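Local structure of metallo-beta-lactamase domain-containing protein (Enterococcus faecalis, 2AZ4) at residues A[145-148]-A[149-153]; A[198-201]-A[202-206]; A[382-385]-A[386-389]. The protein carries two zinc ions in a metallo-beta-lactamase fold and may act on RNA, perhaps as an exonuclease, although its actual role is unknown. All blocks are in the same frame, centred on the assembly; numbering follows the deposited sequence.

Contact 1 (A[145-148]-A[149-153]); sequences IGLN and KNDVI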
ATOM      1  N   ILE A 145       6.465  -8.631 -13.481  1.00 15.76           N
ATOM      2  CA  ILE A 145       7.828  -9.164 -13.349  1.00 15.53           C
ATOM      3  C   ILE A 145       8.290  -8.885 -11.929  1.00 15.77           C
ATOM      4  O   ILE A 145       8.618  -7.740 -11.584  1.00 16.01           O
ATOM      5  CB  ILE A 145       8.773  -8.561 -14.381  1.00 14.97           C
ATOM      6  CG1 ILE A 145       8.298  -8.936 -15.793  1.00 16.46           C
ATOM      7  CG2 ILE A 145      10.211  -9.084 -14.193  1.00 14.63           C
ATOM      8  CD1 ILE A 145       8.954  -8.102 -16.900  1.00 17.21           C
ATOM      9  N   GLY A 146       8.255  -9.930 -11.095  1.00 15.85           N
ATOM     10  CA  GLY A 146       8.700  -9.837  -9.710  1.00 14.88           C
ATOM     11  C   GLY A 146      10.220  -9.751  -9.696  1.00 16.00           C
ATOM     12  O   GLY A 146      10.908 -10.600 -10.302  1.00 14.45           O
ATOM     13  N   LEU A 147      10.729  -8.705  -9.041  1.00 14.33           N
ATOM     14  CA  LEU A 147      12.163  -8.421  -8.952  1.00 14.92           C
ATOM     15  C   LEU A 147      12.675  -8.585  -7.516  1.00 14.62           C
ATOM     16  O   LEU A 147      11.891  -8.675  -6.575  1.00 14.22           O
ATOM     17  CB  LEU A 147      12.445  -6.973  -9.410  1.00 14.61           C
ATOM     18  CG  LEU A 147      12.040  -6.614 -10.839  1.00 15.18           C
ATOM     19  CD1 LEU A 147      12.301  -5.109 -11.062  1.00 14.83           C
ATOM     20  CD2 LEU A 147      12.805  -7.506 -11.880  1.00 12.69           C
ATOM     21  N   ASN A 148      13.994  -8.649  -7.386  1.00 15.62           N
ATOM     22  CA  ASN A 148      14.682  -8.756  -6.126  1.00 16.68           C
ATOM     23  C   ASN A 148      15.092  -7.371  -5.647  1.00 16.73           C
ATOM     24  O   ASN A 148      15.160  -6.420  -6.416  1.00 17.18           O
ATOM     25  CB  ASN A 148      15.933  -9.658  -6.284  1.00 16.89           C
ATOM     26  CG  ASN A 148      15.588 -11.052  -6.776  1.00 18.26           C
ATOM     27  OD1 ASN A 148      16.141 -11.538  -7.773  1.00 22.17           O
ATOM     28  ND2 ASN A 148      14.678 -11.703  -6.082  1.00 16.43           N
ATOM     29  N   LYS A 149      15.365  -7.243  -4.367  1.00 17.47           N
ATOM     30  CA  LYS A 149      15.792  -5.961  -3.855  1.00 18.58           C
ATOM     31  C   LYS A 149      17.021  -5.417  -4.600  1.00 19.24           C
ATOM     32  O   LYS A 149      17.969  -6.155  -4.918  1.00 18.95           O
ATOM     33  CB  LYS A 149      16.040  -6.071  -2.358  1.00 18.63           C
ATOM     34  CG  LYS A 149      14.770  -6.428  -1.583  1.00 20.24           C
ATOM     35  CD  LYS A 149      15.143  -6.920  -0.192  1.00 24.42           C
ATOM     36  CE  LYS A 149      14.000  -6.732   0.773  1.00 26.88           C
ATOM     37  NZ  LYS A 149      14.382  -7.334   2.062  1.00 29.92           N
ATOM     38  N   ASN A 150      16.968  -4.123  -4.885  1.00 19.40           N
ATOM     39  CA  ASN A 150      18.045  -3.376  -5.548  1.00 20.28           C
ATOM     40  C   ASN A 150      18.339  -3.802  -6.992  1.00 20.56           C
ATOM     41  O   ASN A 150      19.403  -3.476  -7.520  1.00 20.78           O
ATOM     42  CB  ASN A 150      19.326  -3.367  -4.703  1.00 20.58           C
ATOM     43  CG  ASN A 150      19.072  -2.984  -3.246  1.00 21.76           C
ATOM     44  OD1 ASN A 150      18.598  -1.897  -2.946  1.00 24.90           O
ATOM     45  ND2 ASN A 150      19.396  -3.882  -2.342  1.00 23.84           N
ATOM     46  N   ASP A 151      17.408  -4.510  -7.637  1.00 20.74           N
ATOM     47  CA  ASP A 151      17.585  -4.850  -9.066  1.00 20.94           C
ATOM     48  C   ASP A 151      17.529  -3.577  -9.891  1.00 20.87           C
ATOM     49  O   ASP A 151      16.818  -2.629  -9.522  1.00 20.26           O
ATOM     50  CB  ASP A 151      16.494  -5.805  -9.577  1.00 21.20           C
ATOM     51  CG  ASP A 151      16.698  -7.257  -9.131  1.00 23.93           C
ATOM     52  OD1 ASP A 151      17.798  -7.625  -8.651  1.00 24.92           O
ATOM     53  OD2 ASP A 151      15.741  -8.050  -9.281  1.00 24.52           O
ATOM     54  N   VAL A 152      18.273  -3.569 -11.002  1.00 20.48           N
ATOM     55  CA  VAL A 152      18.307  -2.460 -11.920  1.00 20.93           C
ATOM     56  C   VAL A 152      17.688  -2.936 -13.247  1.00 20.59           C
ATOM     57  O   VAL A 152      18.078  -3.974 -13.819  1.00 19.62           O
ATOM     58  CB  VAL A 152      19.765  -1.923 -12.131  1.00 21.37           C
ATOM     59  CG1 VAL A 152      19.812  -0.785 -13.167  1.00 21.44           C
ATOM     60  CG2 VAL A 152      20.366  -1.451 -10.803  1.00 21.66           C
ATOM     61  N   ILE A 153      16.698  -2.193 -13.700  1.00 20.70           N
ATOM     62  CA  ILE A 153      16.069  -2.435 -14.998  1.00 21.12           C
ATOM     63  C   ILE A 153      16.476  -1.316 -15.933  1.00 21.96           C
ATOM     64  O   ILE A 153      16.468  -0.144 -15.540  1.00 22.33           O
ATOM     65  CB  ILE A 153      14.513  -2.489 -14.886  1.00 20.97           C
ATOM     66  CG1 ILE A 153      14.051  -3.604 -13.915  1.00 20.55           C
ATOM     67  CG2 ILE A 153      13.840  -2.638 -16.257  1.00 20.32           C
ATOM     68  CD1 ILE A 153      14.578  -5.039 -14.227  1.00 18.19           C
TER
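D151 folds back over the turn to meet the backbone of N148, and two bonds link these residues. D151 OD2 accepts the N-H of N148 at 2.6 Å, approached from above the carboxylate plane by 55° and not within it. The second runs between backbones, from D151 N to N148 O at 3.2 Å, and closes a type II beta turn. With chi1 at -76°, D151 has its CG beside its own N, which tucks the carboxylate back against N148; a short acidic side chain suits a place where one oxygen must reach an amide near by. N150, third in the turn, takes the positive phi (65°) that this turn type needs and that asparagine tolerates better than most residues.

Deeper in, L147 and I153 meet through branch ends. L147 CD1 lies 3.7 Å from I153 CG1, and L147 CD2 lies 3.8 Å from I153 CD1, so both methyls of the leucine rest against the end of the isoleucine's outer arm, and CD1 also reaches its CG1. L147 CB also passes 3.5 Å from D151 OD2, bringing the acid beside this apolar patch.

Y111 of strand 110-113 touches both L147 and I153. Strand 145-147 is the edge of one seven-stranded sheet and strand 152-155 the edge of the other, so the turn carries the chain from sheet to sheet, while K149 and N150 lean on P164 of strand 158-164.

Contact 2 (A[198-201]-A[202-206]); sequences EETL and AFCEK
F203 leaves the helix beside the carbonyl oxygens of T200 and E199. Its CB lies 3.2 Å from T200 O and 3.4 Å from E199 O, the usual closeness of a helical CB to the turn before it. CG swings anti to the backbone N (chi1 155°) and stands 4.0 Å from T200 O; from there the ring turns its edge to T200 O, with F203 CD2 3.8 Å from this oxygen, which lies near the ring plane. Beyond CD2 the ring leaves the helix for V163, A174 and L176, an apolar strand surface where a large flat side chain is well placed.

The backbone supplies the regular i to i+4 bonds, among them A202 N to E198 O at 2.8 Å and C204 N to T200 O at 3.0 Å. Small A202 keeps to the exposed flank, its CB 3.3 Å from E198 O. C204, compact and weakly polar, packs on I391, L394 and I395 of helix 385-395. The T200 hydroxyl hydrogen-bonds R191 O and D166 N, tying the helix to loops near the zinc site; the side chain of T200 is about 7 Å from that of the zinc ligand H167.

Helix 197-207 is the crossover of a beta-alpha-beta unit, between parallel strands 182-186 and 212-216 of the metallo-beta-lactamase fold.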
ATOM      1  N   GLU A 198      15.898   0.256   8.843  1.00 22.24           N
ATOM      2  CA  GLU A 198      17.191   0.286   8.173  1.00 21.79           C
ATOM      3  C   GLU A 198      17.072   0.227   6.647  1.00 21.66           C
ATOM      4  O   GLU A 198      17.963   0.712   5.954  1.00 20.73           O
ATOM      5  CB  GLU A 198      18.079  -0.852   8.676  1.00 21.98           C
ATOM      6  CG  GLU A 198      18.468  -0.766  10.153  1.00 23.69           C
ATOM      7  CD  GLU A 198      17.296  -0.927  11.133  1.00 24.24           C
ATOM      8  OE1 GLU A 198      16.347  -1.729  10.874  1.00 22.94           O
ATOM      9  OE2 GLU A 198      17.341  -0.248  12.187  1.00 24.40           O
ATOM     10  N   GLU A 199      15.985  -0.340   6.115  1.00 21.22           N
ATOM     11  CA  GLU A 199      15.795  -0.299   4.647  1.00 22.00           C
ATOM     12  C   GLU A 199      15.540   1.117   4.172  1.00 20.49           C
ATOM     13  O   GLU A 199      16.025   1.495   3.114  1.00 21.00           O
ATOM     14  CB  GLU A 199      14.639  -1.165   4.152  1.00 21.32           C
ATOM     15  CG  GLU A 199      14.700  -2.617   4.464  1.00 24.02           C
ATOM     16  CD  GLU A 199      13.465  -3.346   3.922  1.00 25.60           C
ATOM     17  OE1 GLU A 199      12.353  -2.763   3.940  1.00 30.45           O
ATOM     18  OE2 GLU A 199      13.608  -4.487   3.460  1.00 31.44           O
ATOM     19  N   THR A 200      14.766   1.886   4.938  1.00 20.29           N
ATOM     20  CA  THR A 200      14.535   3.297   4.612  1.00 19.79           C
ATOM     21  C   THR A 200      15.874   4.055   4.730  1.00 20.00           C
ATOM     22  O   THR A 200      16.233   4.830   3.838  1.00 18.01           O
ATOM     23  CB  THR A 200      13.429   3.953   5.469  1.00 20.25           C
ATOM     24  OG1 THR A 200      12.156   3.363   5.153  1.00 21.78           O
ATOM     25  CG2 THR A 200      13.317   5.480   5.200  1.00 18.81           C
ATOM     26  N   LEU A 201      16.603   3.815   5.818  1.00 19.19           N
ATOM     27  CA  LEU A 201      17.928   4.428   5.993  1.00 19.84           C
ATOM     28  C   LEU A 201      18.874   4.117   4.831  1.00 19.73           C
ATOM     29  O   LEU A 201      19.505   5.030   4.306  1.00 20.42           O
ATOM     30  CB  LEU A 201      18.573   3.998   7.310  1.00 19.37           C
ATOM     31  CG  LEU A 201      17.873   4.537   8.563  1.00 19.88           C
ATOM     32  CD1 LEU A 201      18.678   4.119   9.804  1.00 21.06           C
ATOM     33  CD2 LEU A 201      17.731   6.068   8.511  1.00 21.75           C
ATOM     34  N   ALA A 202      18.968   2.841   4.445  1.00 20.09           N
ATOM     35  CA  ALA A 202      19.785   2.431   3.307  1.00 20.75           C
ATOM     36  C   ALA A 202      19.325   3.095   2.015  1.00 20.71           C
ATOM     37  O   ALA A 202      20.150   3.406   1.146  1.00 21.50           O
ATOM     38  CB  ALA A 202      19.791   0.920   3.161  1.00 21.38           C
ATOM     39  N   PHE A 203      18.023   3.331   1.889  1.00 19.83           N
ATOM     40  CA  PHE A 203      17.478   4.012   0.725  1.00 20.06           C
ATOM     41  C   PHE A 203      17.974   5.465   0.660  1.00 21.00           C
ATOM     42  O   PHE A 203      18.345   5.952  -0.399  1.00 20.01           O
ATOM     43  CB  PHE A 203      15.936   3.991   0.764  1.00 19.64           C
ATOM     44  CG  PHE A 203      15.300   5.111  -0.002  1.00 20.16           C
ATOM     45  CD1 PHE A 203      15.344   5.133  -1.396  1.00 19.66           C
ATOM     46  CD2 PHE A 203      14.683   6.162   0.668  1.00 17.88           C
ATOM     47  CE1 PHE A 203      14.765   6.190  -2.117  1.00 18.44           C
ATOM     48  CE2 PHE A 203      14.112   7.219  -0.032  1.00 18.77           C
ATOM     49  CZ  PHE A 203      14.152   7.225  -1.436  1.00 19.23           C
ATOM     50  N   CYS A 204      17.916   6.160   1.795  1.00 21.07           N
ATOM     51  CA  CYS A 204      18.351   7.559   1.879  1.00 22.56           C
ATOM     52  C   CYS A 204      19.822   7.711   1.457  1.00 23.39           C
ATOM     53  O   CYS A 204      20.179   8.658   0.744  1.00 24.32           O
ATOM     54  CB  CYS A 204      18.157   8.075   3.304  1.00 22.28           C
ATOM     55  SG  CYS A 204      16.461   8.362   3.792  1.00 24.33           S
ATOM     56  N   GLU A 205      20.656   6.760   1.877  1.00 24.44           N
ATOM     57  CA  GLU A 205      22.071   6.718   1.485  1.00 25.19           C
ATOM     58  C   GLU A 205      22.272   6.524  -0.019  1.00 24.84           C
ATOM     59  O   GLU A 205      23.184   7.114  -0.618  1.00 24.66           O
ATOM     60  CB  GLU A 205      22.805   5.617   2.240  1.00 25.73           C
ATOM     61  CG  GLU A 205      24.294   5.468   1.870  1.00 31.41           C
ATOM     62  CD  GLU A 205      25.076   6.785   2.041  1.00 38.96           C
ATOM     63  OE1 GLU A 205      25.317   7.176   3.214  1.00 41.49           O
ATOM     64  OE2 GLU A 205      25.434   7.433   1.008  1.00 40.25           O
ATOM     65  N   LYS A 206      21.451   5.674  -0.623  1.00 23.55           N
ATOM     66  CA  LYS A 206      21.490   5.486  -2.070  1.00 23.11           C
ATOM     67  C   LYS A 206      20.957   6.730  -2.782  1.00 22.34           C
ATOM     68  O   LYS A 206      21.385   7.059  -3.895  1.00 21.72           O
ATOM     69  CB  LYS A 206      20.665   4.267  -2.455  1.00 22.46           C
ATOM     70  CG  LYS A 206      21.309   2.938  -2.118  1.00 24.94           C
ATOM     71  CD  LYS A 206      20.498   1.781  -2.752  1.00 24.83           C
ATOM     72  CE  LYS A 206      21.311   0.514  -2.870  1.00 27.94           C
ATOM     73  NZ  LYS A 206      22.123   0.448  -4.125  1.00 29.25           N
TER

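Contact 3 (A[382-385]-A[386-389]); sequences HAIP and EDLD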
ATOM      1  N   HIS A 382       3.023   5.488   7.291  1.00 17.16           N
ATOM      2  CA  HIS A 382       3.668   6.704   6.754  1.00 17.46           C
ATOM      3  C   HIS A 382       4.595   7.392   7.736  1.00 17.90           C
ATOM      4  O   HIS A 382       4.370   7.340   8.952  1.00 17.88           O
ATOM      5  CB  HIS A 382       2.624   7.698   6.236  1.00 17.38           C
ATOM      6  CG  HIS A 382       1.842   7.175   5.075  1.00 19.84           C
ATOM      7  ND1 HIS A 382       2.324   7.198   3.787  1.00 20.82           N
ATOM      8  CD2 HIS A 382       0.622   6.587   5.013  1.00 20.39           C
ATOM      9  CE1 HIS A 382       1.433   6.650   2.977  1.00 21.31           C
ATOM     10  NE2 HIS A 382       0.385   6.286   3.693  1.00 20.54           N
ATOM     11  N   ALA A 383       5.658   7.992   7.205  1.00 17.66           N
ATOM     12  CA  ALA A 383       6.653   8.680   8.033  1.00 19.05           C
ATOM     13  C   ALA A 383       5.935   9.758   8.817  1.00 19.16           C
ATOM     14  O   ALA A 383       5.142  10.495   8.247  1.00 19.30           O
ATOM     15  CB  ALA A 383       7.729   9.293   7.161  1.00 19.05           C
ATOM     16  N   ILE A 384       6.176   9.835  10.122  1.00 19.46           N
ATOM     17  CA  ILE A 384       5.582  10.914  10.907  1.00 20.76           C
ATOM     18  C   ILE A 384       6.206  12.272  10.452  1.00 21.21           C
ATOM     19  O   ILE A 384       7.267  12.274   9.834  1.00 20.37           O
ATOM     20  CB  ILE A 384       5.744  10.665  12.429  1.00 20.58           C
ATOM     21  CG1 ILE A 384       7.215  10.752  12.833  1.00 20.93           C
ATOM     22  CG2 ILE A 384       5.145   9.304  12.803  1.00 21.90           C
ATOM     23  CD1 ILE A 384       7.488  10.544  14.358  1.00 20.98           C
ATOM     24  N   PRO A 385       5.533  13.420  10.712  1.00 22.64           N
ATOM     25  CA  PRO A 385       6.077  14.678  10.153  1.00 23.42           C
ATOM     26  C   PRO A 385       7.577  14.874  10.435  1.00 24.42           C
ATOM     27  O   PRO A 385       8.338  15.167   9.518  1.00 24.38           O
ATOM     28  CB  PRO A 385       5.223  15.753  10.827  1.00 23.97           C
ATOM     29  CG  PRO A 385       3.890  15.067  11.050  1.00 23.50           C
ATOM     30  CD  PRO A 385       4.274  13.646  11.451  1.00 22.89           C
ATOM     31  N   GLU A 386       7.996  14.654  11.680  1.00 24.97           N
ATOM     32  CA  GLU A 386       9.411  14.661  12.066  1.00 26.12           C
ATOM     33  C   GLU A 386      10.302  13.805  11.175  1.00 25.59           C
ATOM     34  O   GLU A 386      11.428  14.205  10.833  1.00 25.13           O
ATOM     35  CB  GLU A 386       9.542  14.135  13.503  1.00 27.35           C
ATOM     36  CG  GLU A 386      10.579  14.815  14.337  1.00 32.56           C
ATOM     37  CD  GLU A 386      10.238  14.726  15.828  1.00 39.70           C
ATOM     38  OE1 GLU A 386      10.332  13.615  16.413  1.00 42.28           O
ATOM     39  OE2 GLU A 386       9.857  15.770  16.412  1.00 42.64           O
ATOM     40  N   ASP A 387       9.821  12.612  10.819  1.00 24.66           N
ATOM     41  CA  ASP A 387      10.654  11.662  10.088  1.00 24.14           C
ATOM     42  C   ASP A 387      10.747  12.035   8.625  1.00 23.07           C
ATOM     43  O   ASP A 387      11.714  11.724   7.980  1.00 22.70           O
ATOM     44  CB  ASP A 387      10.156  10.218  10.296  1.00 24.31           C
ATOM     45  CG  ASP A 387      10.440   9.715  11.721  1.00 25.72           C
ATOM     46  OD1 ASP A 387      11.182  10.420  12.436  1.00 25.46           O
ATOM     47  OD2 ASP A 387       9.926   8.647  12.137  1.00 25.74           O
ATOM     48  N   LEU A 388       9.726  12.717   8.120  1.00 23.14           N
ATOM     49  CA  LEU A 388       9.766  13.261   6.765  1.00 22.91           C
ATOM     50  C   LEU A 388      10.923  14.250   6.633  1.00 22.55           C
ATOM     51  O   LEU A 388      11.708  14.138   5.719  1.00 21.32           O
ATOM     52  CB  LEU A 388       8.438  13.934   6.423  1.00 22.73           C
ATOM     53  CG  LEU A 388       7.229  13.032   6.153  1.00 23.59           C
ATOM     54  CD1 LEU A 388       5.941  13.843   6.082  1.00 21.49           C
ATOM     55  CD2 LEU A 388       7.415  12.196   4.879  1.00 19.73           C
ATOM     56  N   ASP A 389      11.028  15.192   7.578  1.00 23.02           N
ATOM     57  CA  ASP A 389      12.189  16.104   7.662  1.00 23.85           C
ATOM     58  C   ASP A 389      13.516  15.376   7.823  1.00 23.51           C
ATOM     59  O   ASP A 389      14.520  15.784   7.243  1.00 23.57           O
ATOM     60  CB  ASP A 389      12.019  17.105   8.811  1.00 24.57           C
ATOM     61  CG  ASP A 389      10.835  18.039   8.611  1.00 26.24           C
ATOM     62  OD1 ASP A 389      10.542  18.404   7.452  1.00 30.18           O
ATOM     63  OD2 ASP A 389      10.198  18.416   9.619  1.00 29.84           O
TER
HETATM   64  O   HOH W   1       8.301   7.382  10.632  1.00 17.06           O
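I384 lays its outer arm over the flat face of the D387 carboxylate. CG1 stands 3.5 Å from D387 OD2, and CD1 continues above the same face, 3.8 Å from D387 OD2. The arm gets there because chi1 of 67° sets CG1 between the backbone N and the carbonyl carbon. The acid below is also gripped by a water, which donates to D387 OD2 at 2.6 Å and accepts the N-H of I384 at 3.3 Å. In a capping box the N3 side chain would take this N-H directly and the N-cap side chain would return a bond; here a water stands in for the first half, and isoleucine cannot supply the second.

A383 and L388 face each other on another flank. The methyl CB of A383 touches L388 CD2 at 3.7 Å, a contact between the residue before the N-cap (N') and the one four places after the N-cap (N4). This is the hydrophobic staple, with a small residue on one side and a branched one on the other. Along the backbone, L388 N bonds to I384 O at 3.0 Å, nearly straight on to the carbonyl. P385 suits the first turn, where no N-H is needed for helix bonding, and the acids E386 and D387 probably interact favourably with the positive end of the helix dipole.

Just before the cap, H382 bonds through ND1 to E216 and meets the ring of the zinc ligand H167. The S-G-H-A sequence here is consistent with motif B of beta-CASP nucleases, whose histidine lies beside the metal site; here a helix follows it.

In the fold
Contact 1 lies at the surface, whereas contacts 2 and 3 are partly buried, on helices that pack together through C204 and I391. Contact 1 touches contact 2 through a long, weak ion pair between K149 and E199, and N150 packs on K206; the nearest atoms of contact 3 are about 7 Å from contact 2 and about 18 Å from contact 1. Their chemistry follows their place. A carboxylate takes a backbone amide directly at the turn and through water at the helix start, while the helix interior of contact 2 relies on repeated backbone bonds. Contacts 2 and 3 both approach H167 beside the zinc ions.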